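Local coordinates for aminomethyltransferase (Bartonella henselae, PDB 3GIR), which is named an aminomethyltransferase and pairs a folate-binding domain with a C-terminal barrel domain of the glycine cleavage T-protein family, at residues A[36-39]-A[40-43]; A[223-227]-A[228-232]; A[231-234]-A[235-239]. All blocks are in the same frame, centred on the assembly; numbering follows the deposited sequence.

Interaction 1 (A[36-39]-A[40-43])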
loop_
_atom_site.group_PDB
_atom_site.type_symbol
_atom_site.label_atom_id
_atom_site.label_comp_id
_atom_site.label_asym_id
_atom_site.label_seq_id
_atom_site.Cartn_x
_atom_site.Cartn_y
_atom_site.Cartn_z
ATOM N N LEU A 36 2.492 -16.822 -9.301
ATOM C CA LEU A 36 1.733 -15.811 -10.059
ATOM C C LEU A 36 1.158 -16.409 -11.301
ATOM O O LEU A 36 1.831 -17.148 -12.043
ATOM C CB LEU A 36 2.657 -14.682 -10.488
ATOM C CG LEU A 36 3.145 -13.787 -9.361
ATOM C CD1 LEU A 36 4.324 -12.907 -9.857
ATOM C CD2 LEU A 36 2.010 -12.929 -8.720
ATOM N N PRO A 37 -0.107 -16.093 -11.558
ATOM C CA PRO A 37 -0.637 -16.498 -12.891
ATOM C C PRO A 37 0.204 -16.169 -14.092
ATOM O O PRO A 37 0.315 -16.982 -15.025
ATOM C CB PRO A 37 -1.974 -15.728 -12.925
ATOM C CG PRO A 37 -2.406 -15.623 -11.516
ATOM C CD PRO A 37 -1.106 -15.384 -10.757
ATOM N N LEU A 38 0.848 -14.996 -14.122
ATOM C CA LEU A 38 1.711 -14.567 -15.213
ATOM C C LEU A 38 3.219 -14.898 -15.018
ATOM O O LEU A 38 4.065 -14.298 -15.655
ATOM C CB LEU A 38 1.537 -13.083 -15.414
ATOM C CG LEU A 38 0.115 -12.632 -15.748
ATOM C CD1 LEU A 38 0.113 -11.106 -15.940
ATOM C CD2 LEU A 38 -0.450 -13.377 -17.010
ATOM N N TYR A 39 3.503 -15.894 -14.159
ATOM C CA TYR A 39 4.887 -16.296 -13.881
ATOM C C TYR A 39 5.703 -16.462 -15.144
ATOM O O TYR A 39 6.827 -15.961 -15.238
ATOM C CB TYR A 39 4.937 -17.592 -13.078
ATOM C CG TYR A 39 6.340 -18.154 -12.953
ATOM C CD1 TYR A 39 7.208 -17.644 -12.018
ATOM C CD2 TYR A 39 6.798 -19.131 -13.830
ATOM C CE1 TYR A 39 8.513 -18.140 -11.855
ATOM C CE2 TYR A 39 8.140 -19.625 -13.713
ATOM C CZ TYR A 39 8.962 -19.106 -12.706
ATOM O OH TYR A 39 10.240 -19.534 -12.554
ATOM N N GLU A 40 5.124 -17.134 -16.171
ATOM C CA GLU A 40 5.912 -17.336 -17.392
ATOM C C GLU A 40 6.358 -16.050 -18.117
ATOM O O GLU A 40 7.455 -15.992 -18.715
ATOM C CB GLU A 40 5.129 -18.227 -18.385
ATOM C CG GLU A 40 5.071 -19.656 -17.960
ATOM C CD GLU A 40 4.202 -20.508 -18.943
ATOM O OE1 GLU A 40 4.024 -20.084 -20.131
ATOM O OE2 GLU A 40 3.688 -21.577 -18.527
ATOM N N LEU A 41 5.536 -14.980 -18.086
ATOM C CA LEU A 41 5.935 -13.705 -18.608
ATOM C C LEU A 41 7.146 -13.151 -17.863
ATOM O O LEU A 41 8.033 -12.527 -18.488
ATOM C CB LEU A 41 4.804 -12.639 -18.591
ATOM C CG LEU A 41 3.585 -12.823 -19.466
ATOM C CD1 LEU A 41 2.651 -11.578 -19.426
ATOM C CD2 LEU A 41 4.078 -13.139 -20.915
ATOM N N HIS A 42 7.149 -13.332 -16.563
ATOM C CA HIS A 42 8.253 -12.840 -15.757
ATOM C C HIS A 42 9.515 -13.632 -16.065
ATOM O O HIS A 42 10.589 -13.013 -16.192
ATOM C CB HIS A 42 7.915 -12.831 -14.261
ATOM C CG HIS A 42 6.715 -12.009 -13.979
ATOM N ND1 HIS A 42 6.681 -10.665 -14.280
ATOM C CD2 HIS A 42 5.486 -12.335 -13.500
ATOM C CE1 HIS A 42 5.496 -10.179 -13.943
ATOM N NE2 HIS A 42 4.728 -11.173 -13.520
ATOM N N GLU A 43 9.386 -14.948 -16.167
ATOM C CA GLU A 43 10.513 -15.821 -16.504
ATOM C C GLU A 43 11.081 -15.394 -17.872
ATOM O O GLU A 43 12.320 -15.181 -18.020
ATOM C CB GLU A 43 10.049 -17.278 -16.450
ATOM C CG GLU A 43 11.057 -18.262 -15.977
ATOM C CD GLU A 43 12.046 -18.693 -17.083
ATOM O OE1 GLU A 43 11.625 -18.681 -18.277
ATOM O OE2 GLU A 43 13.243 -19.036 -16.769
HETATM O O HOH W 1 2.401 -18.016 -16.471
#
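Tyr39 sets its CG anti to the backbone N (chi1 171°), which swings the ring along the helix start toward Glu43. The phenol end crosses the Glu43 side chain at a slant, with Tyr39 OH 3.7 Å from Glu43 CG. Glu43 bends at chi2 (-81°), and its carboxylate leads away from the contact. The phenol, ring and hydroxyl oxygen alike, thus meets the methylenes of Glu43. His42 holds its CG anti to its own carbonyl carbon. Its imidazole turns back over the preceding turn, where His42 CD2 sits 3.2 Å from Leu38 O. Leu36 CD1 also approaches this ring, 3.9 Å from His42 CD2, and the two side chains cross at about a right angle. Tyr39 CA lies at the edge of the imidazole.

This is the first turn of helix 39-44. A type I beta turn from Leu36 to Tyr39 leads into it, and Leu38 holds the N-cap position. Leu38 O receives two weak bonds, from Leu41 N and His42 N. A straight bond runs from Glu43 N to Tyr39 O at 2.9 Å (165°). Water 1 takes the N-H of Glu40 and donates to Pro37 O.

Leu36 and Leu38 also touch Asp80, whose OD2 is hydrogen-bonded to His42 NE2. That bond satisfies a buried polar nitrogen and helps to fix the rotation of the imidazole.

Interaction 2 (A[223-227]-A[228-232])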
loop_
_atom_site.group_PDB
_atom_site.type_symbol
_atom_site.label_atom_id
_atom_site.label_comp_id
_atom_site.label_asym_id
_atom_site.label_seq_id
_atom_site.Cartn_x
_atom_site.Cartn_y
_atom_site.Cartn_z
ATOM N N ILE A 223 -5.403 -2.260 -12.579
ATOM C CA ILE A 223 -6.366 -2.990 -13.419
ATOM C C ILE A 223 -6.486 -4.429 -12.889
ATOM O O ILE A 223 -5.492 -5.134 -12.847
ATOM C CB ILE A 223 -5.945 -3.007 -14.883
ATOM C CG1 ILE A 223 -5.629 -1.608 -15.409
ATOM C CG2 ILE A 223 -7.002 -3.762 -15.776
ATOM C CD1 ILE A 223 -4.866 -1.576 -16.825
ATOM N N ALA A 224 -7.701 -4.856 -12.518
ATOM C CA ALA A 224 -7.998 -6.176 -12.032
ATOM C C ALA A 224 -8.871 -6.836 -13.078
ATOM O O ALA A 224 -9.825 -6.217 -13.563
ATOM C CB ALA A 224 -8.721 -6.154 -10.656
ATOM N N LEU A 225 -8.518 -8.036 -13.461
ATOM C CA LEU A 225 -9.278 -8.737 -14.505
ATOM C C LEU A 225 -9.167 -10.226 -14.326
ATOM O O LEU A 225 -8.318 -10.742 -13.650
ATOM C CB LEU A 225 -8.797 -8.314 -15.916
ATOM C CG LEU A 225 -7.470 -8.844 -16.458
ATOM C CD1 LEU A 225 -7.390 -8.391 -17.995
ATOM C CD2 LEU A 225 -6.258 -8.317 -15.664
ATOM N N PRO A 226 -10.078 -10.980 -14.988
ATOM C CA PRO A 226 -9.995 -12.402 -14.906
ATOM C C PRO A 226 -8.653 -12.942 -15.368
ATOM O O PRO A 226 -8.015 -12.391 -16.261
ATOM C CB PRO A 226 -11.134 -12.867 -15.861
ATOM C CG PRO A 226 -12.042 -11.737 -15.869
ATOM C CD PRO A 226 -11.200 -10.526 -15.825
ATOM N N ILE A 227 -8.235 -14.022 -14.773
ATOM C CA ILE A 227 -6.947 -14.665 -15.051
ATOM C C ILE A 227 -6.772 -15.060 -16.528
ATOM O O ILE A 227 -5.716 -14.800 -17.095
ATOM C CB ILE A 227 -6.629 -15.814 -14.070
ATOM C CG1 ILE A 227 -6.439 -15.246 -12.652
ATOM C CG2 ILE A 227 -5.462 -16.682 -14.544
ATOM C CD1 ILE A 227 -6.429 -16.353 -11.602
ATOM N N GLY A 228 -7.835 -15.539 -17.157
ATOM C CA GLY A 228 -7.720 -15.928 -18.576
ATOM C C GLY A 228 -7.560 -14.817 -19.569
ATOM O O GLY A 228 -7.190 -15.066 -20.740
ATOM N N CYS A 229 -7.809 -13.575 -19.155
ATOM C CA CYS A 229 -7.666 -12.395 -20.008
ATOM C C CYS A 229 -6.348 -11.648 -19.820
ATOM O O CYS A 229 -5.967 -10.799 -20.602
ATOM C CB CYS A 229 -8.724 -11.350 -19.691
ATOM S SG CYS A 229 -10.473 -11.894 -20.053
ATOM N N ALA A 230 -5.608 -12.062 -18.790
ATOM C CA ALA A 230 -4.536 -11.233 -18.298
ATOM C C ALA A 230 -3.295 -11.272 -19.097
ATOM O O ALA A 230 -2.638 -10.259 -19.210
ATOM C CB ALA A 230 -4.207 -11.615 -16.836
ATOM N N ARG A 231 -2.859 -12.450 -19.579
ATOM C CA ARG A 231 -1.594 -12.519 -20.293
ATOM C C ARG A 231 -1.610 -11.634 -21.512
ATOM O O ARG A 231 -0.695 -10.863 -21.791
ATOM C CB ARG A 231 -1.281 -13.956 -20.639
ATOM C CG ARG A 231 0.022 -14.179 -21.293
ATOM C CD ARG A 231 0.159 -15.599 -21.840
ATOM N NE ARG A 231 1.343 -15.630 -22.677
ATOM C CZ ARG A 231 2.536 -16.125 -22.356
ATOM N NH1 ARG A 231 2.781 -16.743 -21.180
ATOM N NH2 ARG A 231 3.500 -16.030 -23.277
ATOM N N ALA A 232 -2.705 -11.705 -22.266
ATOM C CA ALA A 232 -2.837 -10.848 -23.416
ATOM C C ALA A 232 -2.795 -9.338 -23.096
ATOM O O ALA A 232 -2.128 -8.545 -23.789
ATOM C CB ALA A 232 -4.113 -11.273 -24.244
HETATM O O HOH W 2 -4.243 -15.048 -19.271
#
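Leu225 reaches from strand 220-225 onto the start of the helix that follows. The helix belongs to a beta-alpha-beta crossover of the folate-binding domain: it links strand 220-225 to the parallel strand 243-245. The CB of Leu225 points toward the helix start. CG then takes the crowded position between the backbone N and the carbonyl carbon (chi1 75°), and the two methyls spread over the turn. CD1 meets Cys229 CB at 3.7 Å and also comes near Cys229 O. CD2 faces the methyl of Ala230, 4.1 Å from its CB. The branch thus straddles two successive residues. Trp208, Val173 and Leu233 pack on the same leucine, so it is buried between the sheet and the helix.

Pro226 carries the chain round the bend. Its ring only brushes the next segment, with CB 4.4 Å from Cys229 SG. Its carbonyl does more: Cys229 N donates to Pro226 O at 3.1 Å. The next bond runs from Ala230 N to Ile227 O. In both, the donor stands well above the carbonyl plane, 54° out of it for the first and 63° for the second. Both bonds are of the i to i+3 kind. Ala230 turns its methyl back toward the bend, with CB 3.5 Å from Ile227 O.

The CB of Ile227 points away overall, and the side chain packs on Val173 and Glu171. Ile227 O and Arg231 N are 4.5 Å apart. Water 2 bridges them, donating to Ile227 O at 2.6 Å and accepting from Arg231 N at 3.0 Å.

Interaction 3 (A[231-234]-A[235-239]). With NA (sodium ion), chain B.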
loop_
_atom_site.group_PDB
_atom_site.type_symbol
_atom_site.label_atom_id
_atom_site.label_comp_id
_atom_site.label_asym_id
_atom_site.label_seq_id
_atom_site.Cartn_x
_atom_site.Cartn_y
_atom_site.Cartn_z
ATOM N N ARG A 231 -2.859 -12.450 -19.579
ATOM C CA ARG A 231 -1.594 -12.519 -20.293
ATOM C C ARG A 231 -1.610 -11.634 -21.512
ATOM O O ARG A 231 -0.695 -10.863 -21.791
ATOM C CB ARG A 231 -1.281 -13.956 -20.639
ATOM C CG ARG A 231 0.022 -14.179 -21.293
ATOM C CD ARG A 231 0.159 -15.599 -21.840
ATOM N NE ARG A 231 1.343 -15.630 -22.677
ATOM C CZ ARG A 231 2.536 -16.125 -22.356
ATOM N NH1 ARG A 231 2.781 -16.743 -21.180
ATOM N NH2 ARG A 231 3.500 -16.030 -23.277
ATOM N N ALA A 232 -2.705 -11.705 -22.266
ATOM C CA ALA A 232 -2.837 -10.848 -23.416
ATOM C C ALA A 232 -2.795 -9.338 -23.096
ATOM O O ALA A 232 -2.128 -8.545 -23.789
ATOM C CB ALA A 232 -4.113 -11.273 -24.244
ATOM N N LEU A 233 -3.463 -8.890 -22.048
ATOM C CA LEU A 233 -3.417 -7.531 -21.660
ATOM C C LEU A 233 -1.985 -7.104 -21.282
ATOM O O LEU A 233 -1.515 -6.044 -21.643
ATOM C CB LEU A 233 -4.376 -7.254 -20.506
ATOM C CG LEU A 233 -4.329 -5.838 -19.930
ATOM C CD1 LEU A 233 -4.622 -4.756 -21.022
ATOM C CD2 LEU A 233 -5.185 -5.630 -18.672
ATOM N N ALA A 234 -1.353 -7.907 -20.454
ATOM C CA ALA A 234 0.005 -7.554 -20.050
ATOM C C ALA A 234 0.955 -7.453 -21.209
ATOM O O ALA A 234 1.719 -6.474 -21.266
ATOM C CB ALA A 234 0.543 -8.556 -19.027
ATOM N N GLU A 235 0.861 -8.361 -22.179
ATOM C CA GLU A 235 1.697 -8.286 -23.354
ATOM C C GLU A 235 1.362 -7.058 -24.169
ATOM O O GLU A 235 2.264 -6.414 -24.710
ATOM C CB GLU A 235 1.577 -9.542 -24.203
ATOM C CG GLU A 235 2.098 -10.807 -23.584
ATOM C CD GLU A 235 1.681 -12.088 -24.392
ATOM O OE1 GLU A 235 0.549 -12.109 -24.984
ATOM O OE2 GLU A 235 2.464 -13.068 -24.414
ATOM N N LYS A 236 0.087 -6.725 -24.316
ATOM C CA LYS A 236 -0.307 -5.477 -25.012
ATOM C C LYS A 236 0.252 -4.219 -24.371
ATOM O O LYS A 236 0.754 -3.308 -25.054
ATOM C CB LYS A 236 -1.827 -5.435 -25.128
ATOM C CG LYS A 236 -2.417 -4.175 -25.745
ATOM C CD LYS A 236 -3.939 -4.346 -25.820
ATOM C CE LYS A 236 -4.607 -3.304 -26.700
ATOM N NZ LYS A 236 -6.076 -3.443 -26.549
ATOM N N LEU A 237 0.196 -4.119 -23.029
ATOM C CA LEU A 237 0.766 -2.941 -22.385
ATOM C C LEU A 237 2.290 -2.897 -22.471
ATOM O O LEU A 237 2.891 -1.860 -22.728
ATOM C CB LEU A 237 0.364 -2.920 -20.918
ATOM C CG LEU A 237 -1.085 -2.755 -20.672
ATOM C CD1 LEU A 237 -1.383 -2.975 -19.159
ATOM C CD2 LEU A 237 -1.601 -1.409 -21.058
ATOM N N LEU A 238 2.943 -4.021 -22.287
ATOM C CA LEU A 238 4.417 -4.103 -22.402
ATOM C C LEU A 238 4.951 -3.768 -23.765
ATOM O O LEU A 238 6.065 -3.243 -23.899
ATOM C CB LEU A 238 4.849 -5.513 -22.111
ATOM C CG LEU A 238 4.969 -5.888 -20.687
ATOM C CD1 LEU A 238 4.901 -7.422 -20.557
ATOM C CD2 LEU A 238 6.333 -5.210 -20.166
ATOM N N GLY A 239 4.139 -4.045 -24.771
ATOM C CA GLY A 239 4.466 -3.731 -26.167
ATOM C C GLY A 239 4.641 -2.240 -26.404
ATOM O O GLY A 239 5.294 -1.840 -27.361
HETATM NA NA NA B . 7.765 -1.764 -23.584
HETATM O O HOH W 3 -0.719 -14.341 -24.765
HETATM O O HOH W 4 8.180 -2.229 -26.011
HETATM O O HOH W 5 9.854 -0.449 -23.828
HETATM O O HOH W 6 9.324 -3.493 -23.100
#
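The guanidinium of Arg231 and the carboxylate of Glu235 stand nearly perpendicular, their planes 83° apart. Water 3 lies at the edge of the guanidinium, in its plane. Glu235 OE2 comes to the group obliquely. It is 3.3 Å from Arg231 NE and equally far from Arg231 NH2. Both bonds are bent, with N-H angles near 125°, and this salt bridge is weak. Water 3 adds a second link: it donates to Glu235 OE1 at 2.6 Å and accepts a weak bond from Arg231 NE.

The pair is an i to i+4 bridge on the exposed side of helix 227-238. Arg231 is extended from CG to NE, which carries its head to the level of the carboxylate one turn on. Beyond it, Arg231 NH1 makes a long, weak ion pair with Glu40.

On the buried side, Leu233 CD1 packs on Leu237 CG at 4.1 Å. Four regular helical bonds hold the backbone between these faces. They run from the N-H groups of Glu235, Lys236, Leu237 and Leu238 to the carbonyls four residues earlier. Lys236 NZ bonds to Ala189 O.

Near the helix end, Leu238 O binds the sodium ion at 2.3 Å. Asp240 O, Val243 O and three waters complete the site. Carbonyl and water dipoles stabilise the cation, with no carboxylate ligand to neutralise it. The position of Leu238 O near the C-terminal end of the helix probably adds to this.

In the fold
Interactions 2 and 3 share helix 227-238, with Arg231 and Ala232 common to both. Interaction 1 starts helix 39-44 beside it. The buried sides are Leu36, Leu38 and His42 in 1, Leu225 and Ala230 in 2, and Leu233, Ala234 and Leu237 in 3; Arg231, Glu235 and Lys236 are exposed. Leu38 and Leu41 pack on Arg231, and Leu41 also on Ala234, so this packing is largely apolar, with the weak Glu40–Arg231 pair at its edge. Leu233 packs on Leu225 and Ile223, which belong to the sheet. Interaction 1 buries a histidine held by a carboxylate, 2 combines apolar packing with a turn closed by backbone bonds and one bridging water, and 3 adds a surface salt bridge and a sodium ion.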